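Local coordinates for protein putative metal-dependent isothiocyanate hydrolase SaxA (Pectobacterium carotovorum, PDB 6BRM) that probably hydrolyses isothiocyanates at a two-zinc site, as a member of the metallo-beta-lactamase superfamily, at residues M1-Q5 with E156-Y160; E181-T187 with A215-H221; T205-L209 with H242-I248. The contacts are given in a common frame with arbitrary orientation. Where two conformers were deposited one is given. Numbering follows the deposited sequence.

Interaction 1 (M1-Q5 with E156-Y160); sequences MKLTQ and EKTIY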
loop_
_atom_site.group_PDB
_atom_site.type_symbol
_atom_site.label_atom_id
_atom_site.label_comp_id
_atom_site.label_asym_id
_atom_site.label_seq_id
_atom_site.Cartn_x
_atom_site.Cartn_y
_atom_site.Cartn_z
ATOM N N MET B 1 22.031 -17.007 11.098
ATOM C CA MET B 1 22.300 -15.987 10.038
ATOM C C MET B 1 23.660 -15.331 10.201
ATOM O O MET B 1 24.249 -15.354 11.284
ATOM C CB MET B 1 21.253 -14.873 10.065
ATOM C CG MET B 1 19.889 -15.270 9.547
ATOM S SD MET B 1 18.588 -14.137 10.082
ATOM C CE MET B 1 19.300 -12.546 9.701
ATOM N N LYS B 2 24.137 -14.754 9.103
ATOM C CA LYS B 2 25.216 -13.775 9.117
ATOM C C LYS B 2 24.832 -12.652 8.155
ATOM O O LYS B 2 24.889 -12.829 6.938
ATOM C CB LYS B 2 26.550 -14.420 8.720
ATOM C CG LYS B 2 27.383 -14.910 9.902
ATOM C CD LYS B 2 28.383 -15.992 9.508
ATOM C CE LYS B 2 29.490 -15.470 8.601
ATOM N NZ LYS B 2 30.299 -16.583 8.033
ATOM N N LEU B 3 24.397 -11.523 8.716
ATOM C CA LEU B 3 24.131 -10.301 7.955
ATOM C C LEU B 3 25.348 -9.386 8.091
ATOM O O LEU B 3 25.775 -9.093 9.211
ATOM C CB LEU B 3 22.880 -9.590 8.496
ATOM C CG LEU B 3 22.075 -8.653 7.577
ATOM C CD1 LEU B 3 21.221 -7.708 8.411
ATOM C CD2 LEU B 3 22.926 -7.839 6.610
ATOM N N THR B 4 25.894 -8.942 6.958
ATOM C CA THR B 4 26.999 -7.984 6.929
ATOM C C THR B 4 26.511 -6.671 6.325
ATOM O O THR B 4 26.014 -6.656 5.202
ATOM C CB THR B 4 28.182 -8.502 6.078
ATOM O OG1 THR B 4 28.423 -9.887 6.357
ATOM C CG2 THR B 4 29.451 -7.704 6.355
ATOM N N GLN B 5 26.641 -5.576 7.073
ATOM C CA GLN B 5 26.455 -4.236 6.517
ATOM C C GLN B 5 27.680 -3.940 5.657
ATOM O O GLN B 5 28.812 -4.082 6.132
ATOM C CB GLN B 5 26.321 -3.199 7.642
ATOM C CG GLN B 5 26.135 -1.744 7.201
ATOM C CD GLN B 5 24.837 -1.487 6.453
ATOM O OE1 GLN B 5 23.878 -2.252 6.554
ATOM N NE2 GLN B 5 24.801 -0.398 5.701
ATOM N N GLU B 156 16.420 -21.342 11.372
ATOM C CA GLU B 156 16.854 -19.967 11.116
ATOM C C GLU B 156 15.735 -18.990 11.495
ATOM O O GLU B 156 14.560 -19.254 11.230
ATOM C CB GLU B 156 17.232 -19.797 9.636
ATOM C CG GLU B 156 18.263 -18.708 9.368
ATOM C CD GLU B 156 19.692 -19.227 9.282
ATOM O OE1 GLU B 156 20.481 -18.965 10.213
ATOM O OE2 GLU B 156 20.035 -19.893 8.281
ATOM N N LYS B 157 16.098 -17.870 12.117
ATOM C CA LYS B 157 15.122 -16.834 12.466
ATOM C C LYS B 157 14.625 -16.115 11.216
ATOM O O LYS B 157 15.284 -16.133 10.168
ATOM C CB LYS B 157 15.724 -15.817 13.441
ATOM C CG LYS B 157 16.088 -16.400 14.798
ATOM C CD LYS B 157 16.530 -15.315 15.764
ATOM C CE LYS B 157 16.499 -15.798 17.204
ATOM N NZ LYS B 157 16.793 -14.685 18.151
ATOM N N THR B 158 13.460 -15.486 11.341
ATOM C CA THR B 158 12.825 -14.771 10.238
ATOM C C THR B 158 13.381 -13.352 10.167
ATOM O O THR B 158 13.387 -12.642 11.177
ATOM C CB THR B 158 11.293 -14.716 10.429
ATOM O OG1 THR B 158 10.788 -16.043 10.640
ATOM C CG2 THR B 158 10.606 -14.105 9.211
ATOM N N ILE B 159 13.830 -12.937 8.982
ATOM C CA ILE B 159 14.384 -11.583 8.776
ATOM C C ILE B 159 13.569 -10.843 7.718
ATOM O O ILE B 159 13.185 -11.429 6.709
ATOM C CB ILE B 159 15.901 -11.577 8.414
ATOM C CG1 ILE B 159 16.377 -10.141 8.131
ATOM C CG2 ILE B 159 16.200 -12.456 7.212
ATOM C CD1 ILE B 159 17.877 -9.927 8.149
ATOM N N TYR B 160 13.329 -9.553 7.967
ATOM C CA TYR B 160 12.584 -8.674 7.060
ATOM C C TYR B 160 13.435 -7.465 6.677
ATOM O O TYR B 160 13.706 -6.614 7.517
ATOM C CB TYR B 160 11.281 -8.223 7.741
ATOM C CG TYR B 160 10.406 -7.237 6.973
ATOM C CD1 TYR B 160 10.345 -7.234 5.577
ATOM C CD2 TYR B 160 9.599 -6.333 7.659
ATOM C CE1 TYR B 160 9.529 -6.342 4.890
ATOM C CE2 TYR B 160 8.777 -5.443 6.981
ATOM C CZ TYR B 160 8.746 -5.451 5.599
ATOM O OH TYR B 160 7.937 -4.565 4.927
#

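Interaction 2 (E181-T187 with A215-H221); sequences EIVVLNT and ATIVASH. With ZN (zinc ion), chain M.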
loop_
_atom_site.group_PDB
_atom_site.type_symbol
_atom_site.label_atom_id
_atom_site.label_comp_id
_atom_site.label_asym_id
_atom_site.label_seq_id
_atom_site.Cartn_x
_atom_site.Cartn_y
_atom_site.Cartn_z
ATOM N N GLU B 181 11.748 -11.543 13.872
ATOM C CA GLU B 181 12.633 -11.241 15.002
ATOM C C GLU B 181 13.663 -10.162 14.624
ATOM O O GLU B 181 14.156 -9.446 15.492
ATOM C CB GLU B 181 13.348 -12.506 15.509
ATOM C CG GLU B 181 12.426 -13.564 16.116
ATOM C CD GLU B 181 12.129 -14.723 15.174
ATOM O OE1 GLU B 181 12.938 -15.675 15.120
ATOM O OE2 GLU B 181 11.077 -14.692 14.498
ATOM N N ILE B 182 13.980 -10.062 13.331
ATOM C CA ILE B 182 14.919 -9.068 12.802
ATOM C C ILE B 182 14.237 -8.240 11.712
ATOM O O ILE B 182 13.751 -8.792 10.722
ATOM C CB ILE B 182 16.168 -9.749 12.194
ATOM C CG1 ILE B 182 16.873 -10.631 13.236
ATOM C CG2 ILE B 182 17.143 -8.711 11.640
ATOM C CD1 ILE B 182 17.723 -11.718 12.620
ATOM N N VAL B 183 14.216 -6.921 11.895
ATOM C CA VAL B 183 13.680 -5.988 10.900
ATOM C C VAL B 183 14.793 -5.020 10.496
ATOM O O VAL B 183 15.219 -4.198 11.308
ATOM C CB VAL B 183 12.460 -5.213 11.448
ATOM C CG1 VAL B 183 11.806 -4.381 10.352
ATOM C CG2 VAL B 183 11.434 -6.177 12.030
ATOM N N VAL B 184 15.259 -5.125 9.249
ATOM C CA VAL B 184 16.310 -4.249 8.720
ATOM C C VAL B 184 15.660 -3.041 8.035
ATOM O O VAL B 184 14.976 -3.196 7.019
ATOM C CB VAL B 184 17.235 -4.984 7.717
ATOM C CG1 VAL B 184 18.428 -4.107 7.342
ATOM C CG2 VAL B 184 17.714 -6.309 8.290
ATOM N N LEU B 185 15.875 -1.849 8.594
ATOM C CA LEU B 185 15.292 -0.608 8.070
ATOM C C LEU B 185 16.324 0.241 7.334
ATOM O O LEU B 185 17.508 0.248 7.693
ATOM C CB LEU B 185 14.700 0.226 9.205
ATOM C CG LEU B 185 13.745 -0.464 10.174
ATOM C CD1 LEU B 185 13.266 0.537 11.209
ATOM C CD2 LEU B 185 12.567 -1.095 9.454
ATOM N N ASN B 186 15.851 0.953 6.311
ATOM C CA ASN B 186 16.645 1.941 5.582
ATOM C C ASN B 186 16.386 3.316 6.199
ATOM O O ASN B 186 15.492 4.044 5.760
ATOM C CB ASN B 186 16.279 1.917 4.094
ATOM C CG ASN B 186 16.720 0.635 3.403
ATOM O OD1 ASN B 186 17.259 -0.281 4.032
ATOM N ND2 ASN B 186 16.498 0.567 2.097
ATOM N N THR B 187 17.170 3.649 7.229
ATOM C CA THR B 187 16.973 4.855 8.049
ATOM C C THR B 187 17.919 5.998 7.644
ATOM O O THR B 187 18.659 6.544 8.468
ATOM C CB THR B 187 17.164 4.538 9.548
ATOM O OG1 THR B 187 18.435 3.909 9.745
ATOM C CG2 THR B 187 16.076 3.616 10.046
ATOM N N ALA B 215 11.188 -7.773 18.548
ATOM C CA ALA B 215 12.096 -7.615 17.416
ATOM C C ALA B 215 13.327 -6.769 17.725
ATOM O O ALA B 215 13.350 -5.995 18.687
ATOM C CB ALA B 215 11.347 -7.023 16.229
ATOM N N THR B 216 14.343 -6.941 16.884
ATOM C CA THR B 216 15.590 -6.186 16.948
ATOM C C THR B 216 15.742 -5.442 15.628
ATOM O O THR B 216 15.606 -6.046 14.565
ATOM C CB THR B 216 16.796 -7.129 17.133
ATOM O OG1 THR B 216 16.500 -8.102 18.142
ATOM C CG2 THR B 216 18.041 -6.348 17.532
ATOM N N ILE B 217 16.030 -4.142 15.693
ATOM C CA ILE B 217 16.130 -3.306 14.492
ATOM C C ILE B 217 17.592 -3.143 14.068
ATOM O O ILE B 217 18.419 -2.694 14.860
ATOM C CB ILE B 217 15.515 -1.896 14.698
ATOM C CG1 ILE B 217 14.173 -1.964 15.449
ATOM C CG2 ILE B 217 15.350 -1.181 13.359
ATOM C CD1 ILE B 217 13.141 -2.903 14.855
ATOM N N VAL B 218 17.895 -3.510 12.824
ATOM C CA VAL B 218 19.194 -3.223 12.208
ATOM C C VAL B 218 19.050 -1.987 11.315
ATOM O O VAL B 218 18.367 -2.033 10.289
ATOM C CB VAL B 218 19.710 -4.419 11.378
ATOM C CG1 VAL B 218 21.020 -4.075 10.672
ATOM C CG2 VAL B 218 19.877 -5.647 12.268
ATOM N N ALA B 219 19.691 -0.889 11.716
ATOM C CA ALA B 219 19.679 0.353 10.943
ATOM C C ALA B 219 20.625 0.248 9.748
ATOM O O ALA B 219 21.674 -0.398 9.832
ATOM C CB ALA B 219 20.065 1.529 11.825
ATOM N N SER B 220 20.243 0.887 8.643
ATOM C CA SER B 220 20.986 0.815 7.382
ATOM C C SER B 220 20.582 1.975 6.472
ATOM O O SER B 220 19.699 2.757 6.824
ATOM C CB SER B 220 20.721 -0.530 6.690
ATOM O OG SER B 220 21.445 -0.661 5.472
ATOM N N HIS B 221 21.242 2.083 5.319
ATOM C CA HIS B 221 20.952 3.116 4.313
ATOM C C HIS B 221 21.272 4.533 4.832
ATOM O O HIS B 221 20.488 5.462 4.623
ATOM C CB HIS B 221 19.487 2.994 3.834
ATOM C CG HIS B 221 19.212 3.612 2.493
ATOM N ND1 HIS B 221 19.492 4.929 2.203
ATOM C CD2 HIS B 221 18.636 3.099 1.379
ATOM C CE1 HIS B 221 19.128 5.191 0.959
ATOM N NE2 HIS B 221 18.596 4.099 0.438
HETATM ZN ZN ZN M . 17.681 4.371 -1.562
HETATM O O HOH W 1 17.217 5.157 -3.571
HETATM O O HOH W 2 17.059 6.393 -0.955
#

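Interaction 3 (T205-L209 with H242-I248); sequences TLRTL and HGIEDKI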
loop_
_atom_site.group_PDB
_atom_site.type_symbol
_atom_site.label_atom_id
_atom_site.label_comp_id
_atom_site.label_asym_id
_atom_site.label_seq_id
_atom_site.Cartn_x
_atom_site.Cartn_y
_atom_site.Cartn_z
ATOM N N THR B 205 11.873 3.934 13.727
ATOM C CA THR B 205 12.513 2.935 14.595
ATOM C C THR B 205 11.678 2.645 15.851
ATOM O O THR B 205 11.507 1.486 16.228
ATOM C CB THR B 205 13.930 3.388 15.026
ATOM O OG1 THR B 205 14.746 3.590 13.866
ATOM C CG2 THR B 205 14.595 2.362 15.923
ATOM N N LEU B 206 11.179 3.700 16.496
ATOM C CA LEU B 206 10.370 3.565 17.714
ATOM C C LEU B 206 8.974 2.991 17.437
ATOM O O LEU B 206 8.523 2.092 18.154
ATOM C CB LEU B 206 10.242 4.920 18.423
ATOM C CG LEU B 206 9.635 4.951 19.831
ATOM C CD1 LEU B 206 10.485 4.178 20.830
ATOM C CD2 LEU B 206 9.466 6.392 20.288
ATOM N N ARG B 207 8.308 3.508 16.406
ATOM C CA ARG B 207 6.956 3.075 16.036
ATOM C C ARG B 207 6.851 1.584 15.686
ATOM O O ARG B 207 5.814 0.964 15.932
ATOM C CB ARG B 207 6.434 3.930 14.877
ATOM C CG ARG B 207 5.970 5.315 15.305
ATOM C CD ARG B 207 5.913 6.288 14.139
ATOM N NE ARG B 207 5.167 7.498 14.477
ATOM C CZ ARG B 207 5.616 8.458 15.279
ATOM N NH1 ARG B 207 6.814 8.357 15.838
ATOM N NH2 ARG B 207 4.863 9.522 15.526
ATOM N N THR B 208 7.917 1.019 15.115
ATOM C CA THR B 208 8.006 -0.432 14.865
ATOM C C THR B 208 8.118 -1.235 16.154
ATOM O O THR B 208 7.422 -2.236 16.334
ATOM C CB THR B 208 9.252 -0.805 14.032
ATOM O OG1 THR B 208 10.423 -0.224 14.614
ATOM C CG2 THR B 208 9.115 -0.332 12.630
ATOM N N LEU B 209 9.008 -0.785 17.036
ATOM C CA LEU B 209 9.322 -1.506 18.271
ATOM C C LEU B 209 8.154 -1.470 19.272
ATOM O O LEU B 209 8.020 -2.372 20.094
ATOM C CB LEU B 209 10.617 -0.959 18.901
ATOM C CG LEU B 209 11.608 -1.981 19.469
ATOM C CD1 LEU B 209 12.160 -2.896 18.382
ATOM C CD2 LEU B 209 12.743 -1.259 20.179
ATOM N N HIS B 242 14.800 7.054 24.369
ATOM C CA HIS B 242 13.561 6.286 24.579
ATOM C C HIS B 242 13.770 4.886 25.188
ATOM O O HIS B 242 12.847 4.067 25.192
ATOM C CB HIS B 242 12.787 6.191 23.259
ATOM C CG HIS B 242 12.343 7.518 22.730
ATOM N ND1 HIS B 242 13.188 8.370 22.053
ATOM C CD2 HIS B 242 11.145 8.148 22.792
ATOM C CE1 HIS B 242 12.529 9.464 21.715
ATOM N NE2 HIS B 242 11.288 9.353 22.150
ATOM N N GLY B 243 14.968 4.617 25.711
ATOM C CA GLY B 243 15.248 3.374 26.432
ATOM C C GLY B 243 15.287 2.122 25.572
ATOM O O GLY B 243 14.916 1.042 26.035
ATOM N N ILE B 244 15.747 2.266 24.329
ATOM C CA ILE B 244 15.805 1.153 23.373
ATOM C C ILE B 244 17.210 0.924 22.800
ATOM O O ILE B 244 17.361 0.180 21.830
ATOM C CB ILE B 244 14.780 1.350 22.224
ATOM C CG1 ILE B 244 15.129 2.567 21.353
ATOM C CG2 ILE B 244 13.374 1.497 22.798
ATOM C CD1 ILE B 244 14.193 2.776 20.181
ATOM N N GLU B 245 18.227 1.531 23.415
ATOM C CA GLU B 245 19.606 1.510 22.889
ATOM C C GLU B 245 20.142 0.125 22.496
ATOM O O GLU B 245 20.754 -0.012 21.439
ATOM C CB GLU B 245 20.590 2.228 23.842
ATOM C CG GLU B 245 20.858 1.587 25.211
ATOM C CD GLU B 245 19.762 1.817 26.245
ATOM O OE1 GLU B 245 19.104 2.882 26.219
ATOM O OE2 GLU B 245 19.559 0.925 27.098
ATOM N N ASP B 246 19.884 -0.887 23.325
ATOM C CA ASP B 246 20.389 -2.255 23.078
ATOM C C ASP B 246 19.514 -3.120 22.151
ATOM O O ASP B 246 19.886 -4.253 21.836
ATOM C CB ASP B 246 20.687 -2.993 24.403
ATOM C CG ASP B 246 19.458 -3.175 25.285
ATOM O OD1 ASP B 246 18.462 -2.437 25.108
ATOM O OD2 ASP B 246 19.500 -4.051 26.174
ATOM N N LYS B 247 18.366 -2.587 21.723
ATOM C CA LYS B 247 17.531 -3.214 20.685
ATOM C C LYS B 247 17.705 -2.601 19.286
ATOM O O LYS B 247 17.274 -3.204 18.301
ATOM C CB LYS B 247 16.051 -3.173 21.086
ATOM C CG LYS B 247 15.660 -4.262 22.068
ATOM C CD LYS B 247 14.162 -4.277 22.326
ATOM C CE LYS B 247 13.726 -5.590 22.960
ATOM N NZ LYS B 247 13.751 -6.735 22.000
ATOM N N ILE B 248 18.307 -1.412 19.196
ATOM C CA ILE B 248 18.613 -0.784 17.902
ATOM C C ILE B 248 20.080 -1.044 17.539
ATOM O O ILE B 248 20.986 -0.384 18.056
ATOM C CB ILE B 248 18.325 0.745 17.904
ATOM C CG1 ILE B 248 16.951 1.063 18.518
ATOM C CG2 ILE B 248 18.427 1.317 16.494
ATOM C CD1 ILE B 248 15.803 0.223 18.005
#

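Interaction 1 (M1-Q5 with E156-Y160)
This is a face-to-face contact between the two mixed beta sheets of the metallo-beta-lactamase fold, made where the chain begins: strand 2-7 belongs to one sheet, strand 159-163 to the other, and side chains rather than backbone hydrogen bonds join them. The interface is small, 240 Å² over both sides, and Met1 supplies the largest share. Its terminal amino group forms a salt bridge with Glu156, with Met1 N only 2.6 Å from Glu156 OE1, so the start of the chain is held by charge at the margin of the sandwich. From there the methionine side chain runs inward along the approach to strand 159-163. Its sulphur passes the backbone, Met1 SD lying 3.9 Å from Lys157 O, and the terminal methyl then packs on isoleucine, with Met1 CE 3.4 Å from Ile159 CD1. Leu3, whose CA-to-CB bond points toward the opposite sheet, reaches the same isoleucine methyl, with Leu3 CD1 4.0 Å from Ile159 CD1. Ile159 is thus shared by Met1 and Leu3, while Lys2, between them, points away, as expected of a strand with one face turned to the core. The other carboxylate oxygen of Glu156 takes a hydrogen bond from the backbone of Ala16, and Tyr15 OH bonds to Lys157 O. Around the contact, strand 2-7 is flanked by strands 10-15 and 256-258, and strand 159-163 by strands 148-152 and 182-186; Ile182 and Val184 of the latter continue the apolar layer beside Met1, Leu3 and Ile159.

Interaction 2 (E181-T187 with A215-H221)
Two neighbouring parallel strands, 182-186 and 216-220, form the beta-alpha-beta crossover whose intervening helix is 203-211, part of the metallo-beta-lactamase sandwich. Their axes approach to 4.8 Å and cross at -26°, the ordinary twist between neighbouring strands of a sheet. On the face with Ile182, Val184 and Asn186, Val218 is the bump that fills the hollow between two neighbours: Val218 CG2 is 4.2 Å from Ile182 CG2, and Val218 CB is 4.1 Å from Val184 CG2. On the other face Ile217 wedges between Val183 and Leu185, its CD1 4.2 Å from Val183 CB and its CG2 3.5 Å from Leu185 CD1. Small Ala219 leaves a dip next along, where Thr187 settles with OG1 3.6 Å from Ala219 CB. Helices 169-178 and 203-211 cover this face. The backbones zip together through Val183, which donates to Thr216 (Val183 N to Thr216 O, 3.1 Å) and accepts from Val218 (Val218 N to Val183 O, 3.2 Å), then through Leu185 N to Val218 O at 3.0 Å and Thr187 N to Ser220 O at 2.7 Å. Both strands end at the metal site: Asn186 hydrogen-bonds the zinc ligand Asp164, and its ND2 lies 3.4 Å from His221 CD2. His221 completes a site with Asp71, His72, Asp164 and two waters, its NE2 2.2 Å from the zinc ion.

Interaction 3 (T205-L209 with H242-I248)
Apolar packing makes this contact between helix 203-211 and the turn leading from helix 232-241 into strand 248-249; no hydrogen bond crosses it, and 337 Å² is buried. Leu209 does much of the work, its CD2 meeting Ile244 CG2 at 3.9 Å, Lys247 CB at 3.9 Å and Ile248 CD1 at 4.0 Å. One turn earlier, Thr205 offers its methyl, with CG2 a tight 3.2 Å from Ile248 CD1. Leu206 reaches Ile244 (CD1 to CD1, 4.0 Å) and, at the more exposed end, the imidazole of His242 (CD2 to CD2, 3.5 Å). Hydrogen bonds act within each partner instead. Thr208 OG1 donates to Thr205 O at 2.6 Å, while Ile244 O accepts from Lys247 N at 2.9 Å and Ile248 N at 3.2 Å. Lys247 NZ bonds to Pro213 O. Beyond Thr208, Leu209 and Ile248 lies Ile217 of strand 216-220, so a helix of the outer layer packs beside the edge strand of its sheet, as in the alpha-beta-beta-alpha sandwich of metallo-beta-lactamases.

How the interactions relate
The three contacts run from between the sheets, through one sheet, to its outer edge. Interaction 1 joins the two sheets, interaction 2 joins strands within one of them, and interaction 3 packs helix 203-211, which lies between those strands in the chain, on the turn into the same sheet's edge strand 248-249. The first two are buried, the third only partly so. Interactions 1 and 2 touch through neighbouring strands 159-163 and 182-186, with Tyr160 O 2.8 Å from Val184 N; interactions 2 and 3 meet where Ile217 N lies 3.0 Å from Lys247 O. Chemistry follows place: a terminal salt bridge with an apolar patch in 1, backbone hydrogen bonds and zinc in 2, apolar packing in 3.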